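Local coordinates for histone RNA hairpin-binding protein (Drosophila melanogaster, PDB 4TV0) that binds the stem-loop of histone mRNA through this RNA-binding domain and takes part in histone pre-mRNA 3' processing, coupling histone mRNA production to the cell cycle, at residues T5-P9 against K50-Y54. The protein carries 2 engineered substitutions. Sequence-based numbering, arbitrary orientation.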
ATOM      1  N   THR A   5      -9.239   8.776  -8.298  1.00 36.46           N
ATOM      2  CA  THR A   5      -7.812   8.492  -8.131  1.00 43.16           C
ATOM      3  C   THR A   5      -7.034   9.556  -7.335  1.00 41.76           C
ATOM      4  O   THR A   5      -7.193  10.738  -7.566  1.00 42.03           O
ATOM      5  CB  THR A   5      -7.087   8.204  -9.484  1.00 45.07           C
ATOM      6  OG1 THR A   5      -6.510   9.405  -9.996  1.00 41.00           O
ATOM      7  CG2 THR A   5      -8.038   7.596 -10.517  1.00 40.41           C
ATOM      8  N   GLU A   6      -6.205   9.087  -6.402  1.00 47.12           N
ATOM      9  CA  GLU A   6      -5.360   9.882  -5.510  1.00 43.51           C
ATOM     10  C   GLU A   6      -4.197  10.539  -6.272  1.00 50.84           C
ATOM     11  O   GLU A   6      -3.698   9.986  -7.266  1.00 51.30           O
ATOM     12  CB  GLU A   6      -4.839   8.956  -4.392  1.00 40.75           C
ATOM     13  CG  GLU A   6      -4.092   9.613  -3.237  1.00 41.27           C
ATOM     14  CD  GLU A   6      -4.757  10.885  -2.708  1.00 54.53           C
ATOM     15  OE1 GLU A   6      -5.874  10.814  -2.127  1.00 50.89           O
ATOM     16  OE2 GLU A   6      -4.140  11.967  -2.875  1.00 54.33           O
ATOM     17  N   ALA A   7      -3.770  11.721  -5.814  1.00 39.46           N
ATOM     18  CA  ALA A   7      -2.705  12.481  -6.501  1.00 34.30           C
ATOM     19  C   ALA A   7      -1.723  13.162  -5.544  1.00 31.84           C
ATOM     20  O   ALA A   7      -0.616  13.542  -5.954  1.00 33.56           O
ATOM     21  CB  ALA A   7      -3.302  13.507  -7.475  1.00 24.02           C
ATOM     22  N   ASP A   8      -2.126  13.292  -4.276  1.00 29.28           N
ATOM     23  CA  ASP A   8      -1.275  13.872  -3.240  1.00 31.01           C
ATOM     24  C   ASP A   8       0.059  13.158  -3.129  1.00 35.50           C
ATOM     25  O   ASP A   8       0.116  11.958  -2.888  1.00 37.46           O
ATOM     26  CB  ASP A   8      -1.974  13.862  -1.876  1.00 36.08           C
ATOM     27  CG  ASP A   8      -1.099  14.461  -0.776  1.00 39.84           C
ATOM     28  OD1 ASP A   8      -0.758  15.668  -0.860  1.00 51.08           O
ATOM     29  OD2 ASP A   8      -0.739  13.729   0.167  1.00 42.03           O
ATOM     30  N   PRO A   9       1.152  13.900  -3.297  1.00 42.17           N
ATOM     31  CA  PRO A   9       2.463  13.246  -3.331  1.00 39.28           C
ATOM     32  C   PRO A   9       2.899  12.605  -2.013  1.00 40.85           C
ATOM     33  O   PRO A   9       3.796  11.759  -2.013  1.00 44.53           O
ATOM     34  CB  PRO A   9       3.411  14.385  -3.739  1.00 29.96           C
ATOM     35  CG  PRO A   9       2.544  15.338  -4.476  1.00 35.56           C
ATOM     36  CD  PRO A   9       1.221  15.298  -3.743  1.00 34.55           C
ATOM     37  N   LYS A  50      -2.246   1.939  -5.297  1.00 34.28           N
ATOM     38  CA  LYS A  50      -1.855   3.180  -4.633  1.00 34.97           C
ATOM     39  C   LYS A  50      -2.597   4.383  -5.211  1.00 39.17           C
ATOM     40  O   LYS A  50      -2.716   5.424  -4.566  1.00 37.43           O
ATOM     41  CB  LYS A  50      -0.338   3.398  -4.707  1.00 34.63           C
ATOM     42  CG  LYS A  50       0.211   3.752  -6.089  1.00 32.85           C
ATOM     43  CD  LYS A  50       1.734   3.987  -6.071  1.00 24.43           C
ATOM     44  CE  LYS A  50       2.252   4.252  -7.486  1.00 34.47           C
ATOM     45  NZ  LYS A  50       3.715   4.570  -7.582  1.00 35.47           N
ATOM     46  N   TYR A  51      -3.121   4.224  -6.421  1.00 40.03           N
ATOM     47  CA  TYR A  51      -3.810   5.317  -7.088  1.00 35.85           C
ATOM     48  C   TYR A  51      -5.267   5.407  -6.683  1.00 34.70           C
ATOM     49  O   TYR A  51      -6.029   6.143  -7.280  1.00 37.89           O
ATOM     50  CB  TYR A  51      -3.710   5.168  -8.608  1.00 33.53           C
ATOM     51  CG  TYR A  51      -2.354   5.512  -9.187  1.00 38.74           C
ATOM     52  CD1 TYR A  51      -1.819   6.793  -9.048  1.00 36.76           C
ATOM     53  CD2 TYR A  51      -1.607   4.565  -9.874  1.00 33.49           C
ATOM     54  CE1 TYR A  51      -0.583   7.120  -9.580  1.00 33.01           C
ATOM     55  CE2 TYR A  51      -0.362   4.884 -10.416  1.00 38.61           C
ATOM     56  CZ  TYR A  51       0.144   6.169 -10.273  1.00 37.14           C
ATOM     57  OH  TYR A  51       1.377   6.504 -10.809  1.00 32.80           O
ATOM     58  N   GLY A  52      -5.668   4.665  -5.665  1.00 28.18           N
ATOM     59  CA  GLY A  52      -7.082   4.623  -5.312  1.00 26.56           C
ATOM     60  C   GLY A  52      -7.487   5.513  -4.149  1.00 25.68           C
ATOM     61  O   GLY A  52      -6.702   5.776  -3.250  1.00 28.97           O
ATOM     62  N   LYS A  53      -8.722   5.985  -4.167  1.00 30.59           N
ATOM     63  CA  LYS A  53      -9.223   6.804  -3.084  1.00 28.07           C
ATOM     64  C   LYS A  53      -9.597   5.916  -1.902  1.00 33.80           C
ATOM     65  O   LYS A  53     -10.554   5.135  -1.970  1.00 32.05           O
ATOM     66  CB  LYS A  53     -10.443   7.612  -3.540  1.00 38.61           C
ATOM     67  CG  LYS A  53     -10.254   8.397  -4.827  1.00 42.60           C
ATOM     68  CD  LYS A  53      -9.364   9.616  -4.624  1.00 46.39           C
ATOM     69  CE  LYS A  53      -9.988  10.598  -3.644  1.00 44.66           C
ATOM     70  NZ  LYS A  53      -9.492  11.964  -3.956  1.00 46.62           N
ATOM     71  N   TYR A  54      -8.835   6.036  -0.817  1.00 31.30           N
ATOM     72  CA  TYR A  54      -9.114   5.280   0.405  1.00 31.80           C
ATOM     73  C   TYR A  54      -8.700   6.045   1.626  1.00 31.29           C
ATOM     74  O   TYR A  54      -7.648   6.691   1.626  1.00 38.67           O
ATOM     75  CB  TYR A  54      -8.303   3.979   0.473  1.00 30.16           C
ATOM     76  CG  TYR A  54      -8.544   2.948  -0.598  1.00 27.93           C
ATOM     77  CD1 TYR A  54      -9.632   2.071  -0.525  1.00 32.73           C
ATOM     78  CD2 TYR A  54      -7.650   2.808  -1.661  1.00 30.50           C
ATOM     79  CE1 TYR A  54      -9.847   1.103  -1.522  1.00 36.47           C
ATOM     80  CE2 TYR A  54      -7.849   1.841  -2.650  1.00 35.34           C
ATOM     81  CZ  TYR A  54      -8.944   0.993  -2.572  1.00 37.63           C
ATOM     82  OH  TYR A  54      -9.130   0.042  -3.551  1.00 57.13           O
TER
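Glu6 and Tyr51 join two loops of the SLBP RNA-binding domain. One leads into helix 9-22, where Asp8 is the N-cap; the other precedes helix 56-67. A single backbone hydrogen bond links them. Glu6 N donates to Tyr51 O at 3.1 Å, with an N-H...O angle of 148°. The donor sits well above the carbonyl plane. Thr5 CA makes a CA-H...O contact with Tyr51 O, also at 3.1 Å. Arg15 NH1 hydrogen-bonds to both Lys50 O and Gly52 O and so links helix 9-22 to the 50-54 loop.

Side-chain carbons pack on the backbone beside this link. Lys53 lies alongside the Thr5-Glu6 peptide, and its CD is 3.6 Å from Thr5 C. Bends at chi2 (-73°) and chi3 fold the chain back over that backbone. Glu6 CB lies 3.9 Å from Gly52 O. The Tyr51 ring turns an edge to Glu6 O and reaches Leu12 of helix 9-22.

Charge plays a looser part. Glu6 OE1 and Lys53 NZ are 4.2 Å apart, too far for a salt bridge but probably still mildly attractive. The contact is on the surface, and neighbouring Tyr54 packs on an adenine base of the bound RNA.

Within the first loop, Glu6 OE2 takes two N-H groups. With an alanine here the carboxylate is gone, and Ala7 N and Asp8 N would probably lose their shared acceptor, leaving the segment before helix 9-22 less well held. Ala7 N meets Glu6 OE2 from above the carboxylate plane, and Asp8 N reaches the anti lone pair of Glu6 OE2 at 2.8 Å.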